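Local coordinates for NAD dependent epimerase/dehydratase family (uncultured archaeon MedDCM-OCT-S05-C57, PDB 5Y1F), which binds NAD+ and probably oxidises L-threonine at its 3-position, as a monomeric dehydrogenase of the epimerase/dehydratase family, at residues A[67-75]-A[111-122]; A[97-108]-A[152-160]. All blocks are in the same frame, centred on the assembly; numbering follows the deposited sequence. Where two conformers were deposited one is given.

Contact 1 of 2, residues A[67-75]-A[111-122]; sequences DIRDIETYE and GLENVLKTAKKY. With NAD (nicotinamide-adenine-dinucleotide), chain B.
Asn114 reaches from helix 111-122 to the turn that precedes helix 71-75, and its ND2 donates to Ile68 O at 2.9 Å, in the carbonyl plane and on a lone pair. Water 1 links the same ND2 to Arg69 O. With the amide thus engaged, CD1 of Ile71 lies against Asn114 CB, 3.6 Å away. Ile68 CG1 rests on Gly111 CA at 3.7 Å, an approach that the absence of a side chain on Gly111 allows, and Ile68 CG2 lies against the NAD adenine. The backbone N of Ile68 donates to N1A of that base. Asp67 OD1 takes the adenine N6A and also closes an Asx turn with Arg69 N; Arg69 holds that carboxylate side-on through NE and NH2.

One turn into the helix, Tyr74, its CG anti to the backbone N (chi1 -179°), presents a ring edge to Thr118 OG1, 3.5 Å from CD2, and its OH to Val115 CG2. Farther on, the extended Glu75 divides its oxygens: OE1 uses its syn lone pair for Lys121 NZ in a 3.2 Å salt bridge, and OE2 lies 2.7 Å from Tyr122 OH, the carboxylate and ring planes 76° apart.

The axes of segments 71-75 and 111-122 cross at -45°. On the sheet side, Tyr74 packs on Val86 of strand 83-88 and Val115 on Leu126 of strand 125-131; helix 155-174 neighbours helix 111-122, Leu116 touching Leu166.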
loop_
_atom_site.group_PDB
_atom_site.type_symbol
_atom_site.label_atom_id
_atom_site.label_comp_id
_atom_site.label_asym_id
_atom_site.label_seq_id
_atom_site.Cartn_x
_atom_site.Cartn_y
_atom_site.Cartn_z
ATOM N N ASP A 67 1.024 -14.353 13.309
ATOM C CA ASP A 67 2.112 -13.388 13.171
ATOM C C ASP A 67 2.901 -13.835 11.941
ATOM O O ASP A 67 3.261 -15.009 11.791
ATOM C CB ASP A 67 3.004 -13.420 14.431
ATOM C CG ASP A 67 3.982 -12.308 14.499
ATOM O OD1 ASP A 67 4.720 -12.113 13.513
ATOM O OD2 ASP A 67 3.986 -11.586 15.510
ATOM N N ILE A 68 3.202 -12.884 11.052
ATOM C CA ILE A 68 3.874 -13.184 9.816
ATOM C C ILE A 68 5.269 -13.729 10.034
ATOM O O ILE A 68 5.855 -14.330 9.128
ATOM C CB ILE A 68 3.886 -11.921 8.919
ATOM C CG1 ILE A 68 4.171 -12.284 7.454
ATOM C CG2 ILE A 68 4.891 -10.899 9.423
ATOM C CD1 ILE A 68 2.958 -12.904 6.807
ATOM N N ARG A 69 5.807 -13.518 11.236
ATOM C CA ARG A 69 7.096 -14.078 11.605
ATOM C C ARG A 69 7.050 -15.533 12.035
ATOM O O ARG A 69 8.101 -16.161 12.155
ATOM C CB ARG A 69 7.751 -13.226 12.695
ATOM C CG ARG A 69 8.018 -11.785 12.253
ATOM C CD ARG A 69 8.343 -10.852 13.375
ATOM N NE ARG A 69 7.178 -10.628 14.209
ATOM C CZ ARG A 69 7.117 -9.753 15.201
ATOM N NH1 ARG A 69 8.201 -9.039 15.532
ATOM N NH2 ARG A 69 5.962 -9.577 15.860
ATOM N N ASP A 70 5.884 -16.074 12.264
ATOM C CA ASP A 70 5.689 -17.440 12.804
ATOM C C ASP A 70 5.526 -18.346 11.620
ATOM O O ASP A 70 4.445 -18.562 11.112
ATOM C CB ASP A 70 4.405 -17.440 13.668
ATOM C CG ASP A 70 4.036 -18.803 14.249
ATOM O OD1 ASP A 70 2.967 -18.846 14.917
ATOM O OD2 ASP A 70 4.656 -19.817 13.886
ATOM N N ILE A 71 6.655 -18.896 11.197
ATOM C CA ILE A 71 6.626 -19.722 9.978
ATOM C C ILE A 71 5.768 -20.981 10.078
ATOM O O ILE A 71 5.085 -21.379 9.143
ATOM C CB ILE A 71 8.029 -20.038 9.459
ATOM C CG1 ILE A 71 7.962 -20.660 8.080
ATOM C CG2 ILE A 71 8.732 -21.040 10.341
ATOM C CD1 ILE A 71 7.406 -19.754 7.043
ATOM N N GLU A 72 5.759 -21.588 11.265
ATOM C CA GLU A 72 4.993 -22.808 11.420
ATOM C C GLU A 72 3.479 -22.595 11.262
ATOM O O GLU A 72 2.795 -23.306 10.540
ATOM C CB GLU A 72 5.321 -23.453 12.757
ATOM C CG GLU A 72 4.372 -24.505 13.267
ATOM C CD GLU A 72 4.803 -25.003 14.635
ATOM O OE1 GLU A 72 4.061 -24.769 15.617
ATOM O OE2 GLU A 72 5.947 -25.518 14.731
ATOM N N THR A 73 2.961 -21.567 11.931
ATOM C CA THR A 73 1.554 -21.283 11.833
ATOM C C THR A 73 1.201 -20.759 10.430
ATOM O O THR A 73 0.235 -21.144 9.830
ATOM C CB THR A 73 1.111 -20.241 12.850
ATOM O OG1 THR A 73 1.390 -20.743 14.171
ATOM C CG2 THR A 73 -0.380 -19.929 12.729
ATOM N N TYR A 74 2.087 -19.934 9.867
ATOM C CA TYR A 74 1.836 -19.426 8.510
ATOM C C TYR A 74 1.716 -20.574 7.511
ATOM O O TYR A 74 0.808 -20.635 6.689
ATOM C CB TYR A 74 2.939 -18.414 8.130
ATOM C CG TYR A 74 2.739 -17.823 6.755
ATOM C CD1 TYR A 74 1.804 -16.812 6.555
ATOM C CD2 TYR A 74 3.484 -18.258 5.661
ATOM C CE1 TYR A 74 1.549 -16.316 5.294
ATOM C CE2 TYR A 74 3.240 -17.759 4.372
ATOM C CZ TYR A 74 2.233 -16.801 4.212
ATOM O OH TYR A 74 1.985 -16.303 2.940
ATOM N N GLU A 75 2.678 -21.498 7.578
ATOM C CA GLU A 75 2.618 -22.623 6.678
ATOM C C GLU A 75 1.341 -23.448 6.840
ATOM O O GLU A 75 0.717 -23.872 5.860
ATOM C CB GLU A 75 3.828 -23.503 6.895
ATOM C CG GLU A 75 3.946 -24.503 5.801
ATOM C CD GLU A 75 5.320 -25.135 5.695
ATOM O OE1 GLU A 75 6.345 -24.470 6.097
ATOM O OE2 GLU A 75 5.360 -26.220 5.084
ATOM N N GLY A 111 9.130 -11.409 7.587
ATOM C CA GLY A 111 7.810 -11.781 7.117
ATOM C C GLY A 111 7.816 -12.078 5.623
ATOM O O GLY A 111 7.268 -13.087 5.174
ATOM N N LEU A 112 8.436 -11.176 4.861
ATOM C CA LEU A 112 8.550 -11.426 3.441
ATOM C C LEU A 112 9.269 -12.725 3.124
ATOM O O LEU A 112 8.817 -13.502 2.269
ATOM C CB LEU A 112 9.215 -10.266 2.717
ATOM C CG LEU A 112 9.429 -10.503 1.235
ATOM C CD1 LEU A 112 8.125 -10.568 0.452
ATOM C CD2 LEU A 112 10.358 -9.423 0.658
ATOM N N GLU A 113 10.382 -12.956 3.795
ATOM C CA GLU A 113 11.089 -14.199 3.566
ATOM C C GLU A 113 10.211 -15.425 3.838
ATOM O O GLU A 113 10.243 -16.382 3.061
ATOM C CB GLU A 113 12.395 -14.264 4.332
ATOM C CG GLU A 113 13.432 -15.065 3.553
ATOM C CD GLU A 113 14.843 -14.676 3.912
ATOM O OE1 GLU A 113 15.456 -13.908 3.147
ATOM O OE2 GLU A 113 15.299 -15.092 4.999
ATOM N N ASN A 114 9.418 -15.371 4.908
ATOM C CA ASN A 114 8.481 -16.463 5.192
ATOM C C ASN A 114 7.485 -16.683 4.063
ATOM O O ASN A 114 7.199 -17.805 3.677
ATOM C CB ASN A 114 7.791 -16.212 6.512
ATOM C CG ASN A 114 8.705 -16.399 7.713
ATOM O OD1 ASN A 114 9.828 -16.931 7.577
ATOM N ND2 ASN A 114 8.245 -15.982 8.883
ATOM N N VAL A 115 6.986 -15.564 3.536
ATOM C CA VAL A 115 6.015 -15.635 2.456
ATOM C C VAL A 115 6.671 -16.258 1.206
ATOM O O VAL A 115 6.055 -17.086 0.547
ATOM C CB VAL A 115 5.460 -14.210 2.144
ATOM C CG1 VAL A 115 4.659 -14.226 0.870
ATOM C CG2 VAL A 115 4.603 -13.744 3.326
ATOM N N LEU A 116 7.855 -15.797 0.857
ATOM C CA LEU A 116 8.526 -16.288 -0.353
ATOM C C LEU A 116 8.926 -17.777 -0.204
ATOM O O LEU A 116 8.737 -18.552 -1.120
ATOM C CB LEU A 116 9.740 -15.448 -0.612
ATOM C CG LEU A 116 9.446 -14.027 -1.150
ATOM C CD1 LEU A 116 10.668 -13.154 -1.163
ATOM C CD2 LEU A 116 8.842 -14.076 -2.523
ATOM N N LYS A 117 9.496 -18.132 0.945
ATOM C CA LYS A 117 9.868 -19.567 1.188
ATOM C C LYS A 117 8.642 -20.443 1.059
ATOM O O LYS A 117 8.703 -21.529 0.451
ATOM C CB LYS A 117 10.500 -19.726 2.550
ATOM C CG LYS A 117 11.926 -19.195 2.667
ATOM C CD LYS A 117 12.352 -19.239 4.133
ATOM C CE LYS A 117 13.785 -18.826 4.431
ATOM N NZ LYS A 117 13.939 -18.709 5.930
ATOM N N THR A 118 7.525 -20.004 1.610
ATOM C CA THR A 118 6.289 -20.788 1.525
ATOM C C THR A 118 5.779 -20.898 0.098
ATOM O O THR A 118 5.339 -21.953 -0.347
ATOM C CB THR A 118 5.252 -20.200 2.483
ATOM O OG1 THR A 118 5.779 -20.167 3.791
ATOM C CG2 THR A 118 3.966 -20.966 2.473
ATOM N N ALA A 119 5.867 -19.796 -0.665
ATOM C CA ALA A 119 5.452 -19.805 -2.045
ATOM C C ALA A 119 6.256 -20.794 -2.852
ATOM O O ALA A 119 5.718 -21.405 -3.750
ATOM C CB ALA A 119 5.570 -18.410 -2.662
ATOM N N LYS A 120 7.547 -20.886 -2.574
ATOM C CA LYS A 120 8.410 -21.848 -3.260
ATOM C C LYS A 120 8.013 -23.288 -2.914
ATOM O O LYS A 120 7.920 -24.121 -3.801
ATOM C CB LYS A 120 9.870 -21.527 -2.911
ATOM C CG LYS A 120 10.961 -22.477 -3.419
ATOM C CD LYS A 120 12.357 -22.033 -2.931
ATOM C CE LYS A 120 12.530 -22.175 -1.412
ATOM N NZ LYS A 120 13.193 -21.078 -0.587
ATOM N N LYS A 121 7.684 -23.542 -1.656
ATOM C CA LYS A 121 7.264 -24.894 -1.234
ATOM C C LYS A 121 5.973 -25.291 -1.868
ATOM O O LYS A 121 5.795 -26.500 -2.197
ATOM C CB LYS A 121 7.049 -24.952 0.266
ATOM C CG LYS A 121 8.317 -24.882 1.090
ATOM C CD LYS A 121 7.983 -25.163 2.554
ATOM C CE LYS A 121 9.213 -25.178 3.413
ATOM N NZ LYS A 121 8.908 -25.808 4.730
ATOM N N TYR A 122 5.001 -24.377 -1.990
ATOM C CA TYR A 122 3.639 -24.698 -2.395
ATOM C C TYR A 122 3.276 -24.177 -3.774
ATOM O O TYR A 122 2.134 -24.257 -4.190
ATOM C CB TYR A 122 2.654 -24.166 -1.372
ATOM C CG TYR A 122 2.811 -24.884 -0.065
ATOM C CD1 TYR A 122 2.276 -26.156 0.119
ATOM C CD2 TYR A 122 3.540 -24.361 0.959
ATOM C CE1 TYR A 122 2.512 -26.855 1.266
ATOM C CE2 TYR A 122 3.688 -25.013 2.162
ATOM C CZ TYR A 122 3.227 -26.291 2.275
ATOM O OH TYR A 122 3.346 -26.966 3.471
HETATM P PA NAD B . -1.388 -1.115 7.431
HETATM O O1A NAD B . -2.748 -0.393 7.403
HETATM O O2A NAD B . -0.427 -0.765 8.586
HETATM O O5B NAD B . -1.725 -2.704 7.436
HETATM C C5B NAD B . -0.706 -3.634 7.738
HETATM C C4B NAD B . -1.310 -4.745 8.544
HETATM O O4B NAD B . -0.178 -5.571 8.863
HETATM C C3B NAD B . -1.926 -4.293 9.858
HETATM O O3B NAD B . -3.276 -4.696 9.882
HETATM C C2B NAD B . -1.077 -5.001 10.924
HETATM O O2B NAD B . -1.802 -5.522 12.053
HETATM C C1B NAD B . -0.436 -6.124 10.134
HETATM N N9A NAD B . 0.815 -6.567 10.780
HETATM C C8A NAD B . 1.738 -5.795 11.388
HETATM N N7A NAD B . 2.686 -6.546 11.945
HETATM C C5A NAD B . 2.323 -7.808 11.718
HETATM C C6A NAD B . 2.888 -9.118 12.067
HETATM N N6A NAD B . 4.034 -9.218 12.784
HETATM N N1A NAD B . 2.265 -10.205 11.623
HETATM C C2A NAD B . 1.124 -10.117 10.961
HETATM N N3A NAD B . 0.555 -8.969 10.593
HETATM C C4A NAD B . 1.117 -7.824 10.950
HETATM O O3 NAD B . -0.580 -0.948 6.060
HETATM P PN NAD B . -1.200 -0.643 4.602
HETATM O O1N NAD B . -2.516 -1.407 4.407
HETATM O O2N NAD B . -1.254 0.857 4.388
HETATM O O5D NAD B . -0.042 -1.281 3.668
HETATM C C5D NAD B . -0.155 -2.595 3.219
HETATM C C4D NAD B . 1.067 -2.827 2.319
HETATM O O4D NAD B . 1.121 -1.795 1.298
HETATM C C3D NAD B . 2.381 -2.789 3.068
HETATM O O3D NAD B . 3.332 -3.643 2.377
HETATM C C2D NAD B . 2.856 -1.343 2.835
HETATM O O2D NAD B . 4.297 -1.246 2.944
HETATM C C1D NAD B . 2.356 -1.109 1.398
HETATM N N1N NAD B . 2.189 0.328 1.097
HETATM C C2N NAD B . 1.155 1.075 1.590
HETATM C C3N NAD B . 1.045 2.414 1.290
HETATM C C7N NAD B . -0.111 3.283 1.776
HETATM O O7N NAD B . -0.097 4.456 1.513
HETATM N N7N NAD B . -1.111 2.741 2.423
HETATM C C4N NAD B . 1.995 3.005 0.474
HETATM C C5N NAD B . 3.065 2.254 0.017
HETATM C C6N NAD B . 3.134 0.913 0.341
HETATM O O HOH W 1 10.481 -15.282 10.966
HETATM O O HOH W 2 3.292 -17.625 0.976
HETATM O O HOH W 3 7.599 -22.211 4.612
#

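Contact 2 of 2, residues A[97-108]-A[152-160]; sequences GEKNPELCHDVN and PKTVYGITK. With NAD (nicotinamide-adenine-dinucleotide), chain B.
The helix carrying the Tyr-X-X-X-Lys pair of this Rossmann-fold family, here Tyr156 and Lys160, packs almost parallel to helix 101-108, at an angle of 18°. Val155 is the knob, set in a hole made by Gly97, Glu98, Pro101 and Cys104, with CG2 3.7 Å from Pro101 CB. At the N-terminus of helix 155-160, Val155 N donates to OE2 of Glu98 at 2.9 Å, the glutamate chain bending at chi2 (-53°) to get there, and water 4 joins that oxygen to Tyr156 N; Thr154 OG1 caps the same end through Gly157 N.

One turn on, Asn108 ND2 donates to Thr159 OG1 at 3.0 Å, with the acceptor in the amide plane, while Asn108 OD1 is held by Ile92 N. Thr159 OG1 in turn donates a hydrogen bond to Tyr156 O, on a lone pair in the carbonyl plane, 2.7 Å away, and CG2 rests on His105 CA. A valine in place of Thr159 would probably cost Asn108 ND2 this acceptor and Tyr156 O its side-chain donor, leaving the amide to rely more on Ile92.

Tyr156 OH is hydrogen-bonded to NAD O2D at 2.6 Å, and Lys160 NZ donates to O3D and, weakly, to O2D. The two side chains thus converge on the hydroxyls and fix the nicotinamide ribose.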
loop_
_atom_site.group_PDB
_atom_site.type_symbol
_atom_site.label_atom_id
_atom_site.label_comp_id
_atom_site.label_asym_id
_atom_site.label_seq_id
_atom_site.Cartn_x
_atom_site.Cartn_y
_atom_site.Cartn_z
ATOM N N GLY A 97 8.389 2.697 11.499
ATOM C CA GLY A 97 9.665 2.100 11.341
ATOM C C GLY A 97 10.773 3.028 11.763
ATOM O O GLY A 97 11.816 2.555 12.251
ATOM N N GLU A 98 10.595 4.351 11.634
ATOM C CA GLU A 98 11.602 5.273 12.152
ATOM C C GLU A 98 11.612 5.209 13.678
ATOM O O GLU A 98 12.663 5.350 14.283
ATOM C CB GLU A 98 11.361 6.690 11.670
ATOM C CG GLU A 98 11.728 6.937 10.218
ATOM C CD GLU A 98 13.137 6.512 9.877
ATOM O OE1 GLU A 98 14.086 7.291 10.126
ATOM O OE2 GLU A 98 13.358 5.452 9.299
ATOM N N LYS A 99 10.455 5.083 14.280
ATOM C CA LYS A 99 10.328 4.983 15.731
ATOM C C LYS A 99 10.889 3.644 16.233
ATOM O O LYS A 99 11.492 3.601 17.347
ATOM C CB LYS A 99 8.880 5.209 16.151
ATOM C CG LYS A 99 8.411 6.663 15.977
ATOM C CD LYS A 99 9.129 7.658 16.878
ATOM C CE LYS A 99 8.590 9.061 16.673
ATOM N NZ LYS A 99 9.296 10.064 17.489
ATOM N N ASN A 100 10.730 2.568 15.466
ATOM C CA ASN A 100 11.105 1.222 15.903
ATOM C C ASN A 100 11.808 0.451 14.775
ATOM O O ASN A 100 11.202 -0.418 14.118
ATOM C CB ASN A 100 9.868 0.452 16.388
ATOM C CG ASN A 100 9.447 0.842 17.791
ATOM O OD1 ASN A 100 10.204 0.666 18.746
ATOM N ND2 ASN A 100 8.201 1.286 17.933
ATOM N N PRO A 101 13.082 0.779 14.527
ATOM C CA PRO A 101 13.749 0.203 13.359
ATOM C C PRO A 101 13.836 -1.311 13.408
ATOM O O PRO A 101 13.717 -1.958 12.384
ATOM C CB PRO A 101 15.144 0.852 13.363
ATOM C CG PRO A 101 14.941 2.139 14.101
ATOM C CD PRO A 101 13.855 1.900 15.102
ATOM N N GLU A 102 14.065 -1.901 14.587
ATOM C CA GLU A 102 14.255 -3.323 14.672
ATOM C C GLU A 102 12.977 -4.070 14.345
ATOM O O GLU A 102 13.016 -5.079 13.628
ATOM C CB GLU A 102 14.715 -3.706 16.088
ATOM C CG GLU A 102 16.127 -3.240 16.418
ATOM C CD GLU A 102 17.183 -3.675 15.416
ATOM O OE1 GLU A 102 17.709 -2.807 14.676
ATOM O OE2 GLU A 102 17.525 -4.879 15.393
ATOM N N LEU A 103 11.869 -3.556 14.842
ATOM C CA LEU A 103 10.577 -4.156 14.557
ATOM C C LEU A 103 10.265 -4.094 13.047
ATOM O O LEU A 103 9.758 -5.026 12.464
ATOM C CB LEU A 103 9.476 -3.463 15.350
ATOM C CG LEU A 103 8.078 -4.041 15.110
ATOM C CD1 LEU A 103 7.954 -5.432 15.727
ATOM C CD2 LEU A 103 7.024 -3.091 15.673
ATOM N N CYS A 104 10.535 -2.943 12.451
ATOM C CA CYS A 104 10.274 -2.766 11.022
ATOM C C CYS A 104 11.073 -3.788 10.229
ATOM O O CYS A 104 10.519 -4.431 9.330
ATOM C CB CYS A 104 10.679 -1.352 10.649
ATOM S SG CYS A 104 10.352 -0.881 8.955
ATOM N N HIS A 105 12.367 -3.937 10.500
ATOM C CA HIS A 105 13.146 -4.897 9.744
ATOM C C HIS A 105 12.585 -6.309 9.937
ATOM O O HIS A 105 12.475 -7.091 9.020
ATOM C CB HIS A 105 14.632 -4.855 10.129
ATOM C CG HIS A 105 15.443 -5.912 9.457
ATOM N ND1 HIS A 105 15.676 -7.162 9.996
ATOM C CD2 HIS A 105 15.918 -5.963 8.193
ATOM C CE1 HIS A 105 16.272 -7.923 9.093
ATOM N NE2 HIS A 105 16.463 -7.210 8.006
ATOM N N ASP A 106 12.339 -6.669 11.202
ATOM C CA ASP A 106 11.909 -8.002 11.530
ATOM C C ASP A 106 10.619 -8.351 10.799
ATOM O O ASP A 106 10.551 -9.339 10.051
ATOM C CB ASP A 106 11.790 -8.120 13.045
ATOM C CG ASP A 106 11.469 -9.538 13.538
ATOM O OD1 ASP A 106 11.708 -10.501 12.838
ATOM O OD2 ASP A 106 11.020 -9.592 14.735
ATOM N N VAL A 107 9.584 -7.546 11.014
ATOM C CA VAL A 107 8.305 -7.839 10.399
ATOM C C VAL A 107 8.393 -7.793 8.872
ATOM O O VAL A 107 7.903 -8.691 8.180
ATOM C CB VAL A 107 7.232 -6.852 10.872
ATOM C CG1 VAL A 107 5.956 -7.046 10.080
ATOM C CG2 VAL A 107 6.947 -7.089 12.353
ATOM N N ASN A 108 9.037 -6.746 8.323
ATOM C CA ASN A 108 8.989 -6.599 6.850
ATOM C C ASN A 108 9.882 -7.605 6.169
ATOM O O ASN A 108 9.466 -8.283 5.239
ATOM C CB ASN A 108 9.344 -5.179 6.434
ATOM C CG ASN A 108 8.329 -4.162 6.857
ATOM O OD1 ASN A 108 7.345 -4.499 7.527
ATOM N ND2 ASN A 108 8.532 -2.908 6.469
ATOM N N PRO A 152 17.371 4.824 -0.165
ATOM C CA PRO A 152 16.405 5.425 0.729
ATOM C C PRO A 152 17.016 5.918 2.017
ATOM O O PRO A 152 17.977 5.311 2.528
ATOM C CB PRO A 152 15.432 4.278 1.024
ATOM C CG PRO A 152 16.168 3.072 0.785
ATOM C CD PRO A 152 17.077 3.400 -0.373
ATOM N N LYS A 153 16.367 6.919 2.591
ATOM C CA LYS A 153 16.790 7.521 3.853
ATOM C C LYS A 153 15.898 7.126 5.011
ATOM O O LYS A 153 15.882 7.834 6.047
ATOM C CB LYS A 153 16.761 9.052 3.712
ATOM C CG LYS A 153 17.683 9.624 2.660
ATOM C CD LYS A 153 19.114 9.235 2.926
ATOM C CE LYS A 153 20.088 10.026 2.065
ATOM N NZ LYS A 153 21.149 10.694 2.866
ATOM N N THR A 154 15.163 6.040 4.909
ATOM C CA THR A 154 14.423 5.497 6.032
ATOM C C THR A 154 14.696 4.034 6.171
ATOM O O THR A 154 14.981 3.332 5.195
ATOM C CB THR A 154 12.897 5.708 5.872
ATOM O OG1 THR A 154 12.381 4.985 4.713
ATOM C CG2 THR A 154 12.589 7.175 5.695
ATOM N N VAL A 155 14.476 3.534 7.392
ATOM C CA VAL A 155 14.556 2.120 7.656
ATOM C C VAL A 155 13.552 1.348 6.779
ATOM O O VAL A 155 13.863 0.321 6.226
ATOM C CB VAL A 155 14.269 1.834 9.169
ATOM C CG1 VAL A 155 14.264 0.344 9.428
ATOM C CG2 VAL A 155 15.305 2.562 10.062
ATOM N N TYR A 156 12.318 1.820 6.769
ATOM C CA TYR A 156 11.263 1.206 5.954
ATOM C C TYR A 156 11.673 1.135 4.483
ATOM O O TYR A 156 11.514 0.097 3.843
ATOM C CB TYR A 156 10.010 2.016 6.153
ATOM C CG TYR A 156 8.857 1.721 5.216
ATOM C CD1 TYR A 156 8.019 0.656 5.437
ATOM C CD2 TYR A 156 8.595 2.533 4.157
ATOM C CE1 TYR A 156 6.900 0.419 4.659
ATOM C CE2 TYR A 156 7.494 2.305 3.343
ATOM C CZ TYR A 156 6.609 1.302 3.650
ATOM O OH TYR A 156 5.441 1.135 2.921
ATOM N N GLY A 157 12.187 2.251 3.953
ATOM C CA GLY A 157 12.616 2.227 2.558
ATOM C C GLY A 157 13.670 1.168 2.292
ATOM O O GLY A 157 13.619 0.463 1.293
ATOM N N ILE A 158 14.630 1.027 3.218
ATOM C CA ILE A 158 15.628 -0.006 3.071
ATOM C C ILE A 158 14.948 -1.386 3.051
ATOM O O ILE A 158 15.314 -2.240 2.256
ATOM C CB ILE A 158 16.681 0.084 4.191
ATOM C CG1 ILE A 158 17.499 1.346 4.016
ATOM C CG2 ILE A 158 17.564 -1.175 4.248
ATOM C CD1 ILE A 158 18.415 1.672 5.181
ATOM N N THR A 159 13.994 -1.625 3.935
ATOM C CA THR A 159 13.296 -2.927 3.928
ATOM C C THR A 159 12.617 -3.170 2.600
ATOM O O THR A 159 12.553 -4.306 2.148
ATOM C CB THR A 159 12.290 -3.152 5.071
ATOM O OG1 THR A 159 11.065 -2.405 4.891
ATOM C CG2 THR A 159 12.906 -2.904 6.474
ATOM N N LYS A 160 12.085 -2.124 1.996
ATOM C CA LYS A 160 11.396 -2.292 0.726
ATOM C C LYS A 160 12.358 -2.569 -0.416
ATOM O O LYS A 160 12.013 -3.333 -1.328
ATOM C CB LYS A 160 10.465 -1.142 0.429
ATOM C CG LYS A 160 9.258 -1.036 1.343
ATOM C CD LYS A 160 8.401 -2.306 1.345
ATOM C CE LYS A 160 7.013 -2.057 1.881
ATOM N NZ LYS A 160 6.139 -3.252 1.821
HETATM P PA NAD B . -1.388 -1.115 7.431
HETATM O O1A NAD B . -2.748 -0.393 7.403
HETATM O O2A NAD B . -0.427 -0.765 8.586
HETATM O O5B NAD B . -1.725 -2.704 7.436
HETATM C C5B NAD B . -0.706 -3.634 7.738
HETATM C C4B NAD B . -1.310 -4.745 8.544
HETATM O O4B NAD B . -0.178 -5.571 8.863
HETATM C C3B NAD B . -1.926 -4.293 9.858
HETATM O O3B NAD B . -3.276 -4.696 9.882
HETATM C C2B NAD B . -1.077 -5.001 10.924
HETATM O O2B NAD B . -1.802 -5.522 12.053
HETATM C C1B NAD B . -0.436 -6.124 10.134
HETATM N N9A NAD B . 0.815 -6.567 10.780
HETATM C C8A NAD B . 1.738 -5.795 11.388
HETATM N N7A NAD B . 2.686 -6.546 11.945
HETATM C C5A NAD B . 2.323 -7.808 11.718
HETATM C C6A NAD B . 2.888 -9.118 12.067
HETATM N N6A NAD B . 4.034 -9.218 12.784
HETATM N N1A NAD B . 2.265 -10.205 11.623
HETATM C C2A NAD B . 1.124 -10.117 10.961
HETATM N N3A NAD B . 0.555 -8.969 10.593
HETATM C C4A NAD B . 1.117 -7.824 10.950
HETATM O O3 NAD B . -0.580 -0.948 6.060
HETATM P PN NAD B . -1.200 -0.643 4.602
HETATM O O1N NAD B . -2.516 -1.407 4.407
HETATM O O2N NAD B . -1.254 0.857 4.388
HETATM O O5D NAD B . -0.042 -1.281 3.668
HETATM C C5D NAD B . -0.155 -2.595 3.219
HETATM C C4D NAD B . 1.067 -2.827 2.319
HETATM O O4D NAD B . 1.121 -1.795 1.298
HETATM C C3D NAD B . 2.381 -2.789 3.068
HETATM O O3D NAD B . 3.332 -3.643 2.377
HETATM C C2D NAD B . 2.856 -1.343 2.835
HETATM O O2D NAD B . 4.297 -1.246 2.944
HETATM C C1D NAD B . 2.356 -1.109 1.398
HETATM N N1N NAD B . 2.189 0.328 1.097
HETATM C C2N NAD B . 1.155 1.075 1.590
HETATM C C3N NAD B . 1.045 2.414 1.290
HETATM C C7N NAD B . -0.111 3.283 1.776
HETATM O O7N NAD B . -0.097 4.456 1.513
HETATM N N7N NAD B . -1.111 2.741 2.423
HETATM C C4N NAD B . 1.995 3.005 0.474
HETATM C C5N NAD B . 3.065 2.254 0.017
HETATM C C6N NAD B . 3.134 0.913 0.341
HETATM O O HOH W 4 11.263 3.889 8.471
#

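Overall arrangement
Helix 101-122 serves both contacts, its first turns meeting 152-160 in contact 2 and its later ones meeting 67-75 in contact 1, so the two follow one another along it with centres about 19 Å apart. NAD spans the pair: contact 1 holds the adenine end, contact 2 the nicotinamide ribose. They also meet directly, since Arg69 NH1 forms a salt bridge with Asp106 OD2 at 3.0 Å and Ile68 CG2 packs on Val107 O at 3.9 Å. Val107, in contact 2, also lies against the adenine, its CG2 3.6 Å from NAD N6A, so the base is met from both contacts. The example illustrates how one long helix can relate recognition of a cofactor's base to the grip on its ribose.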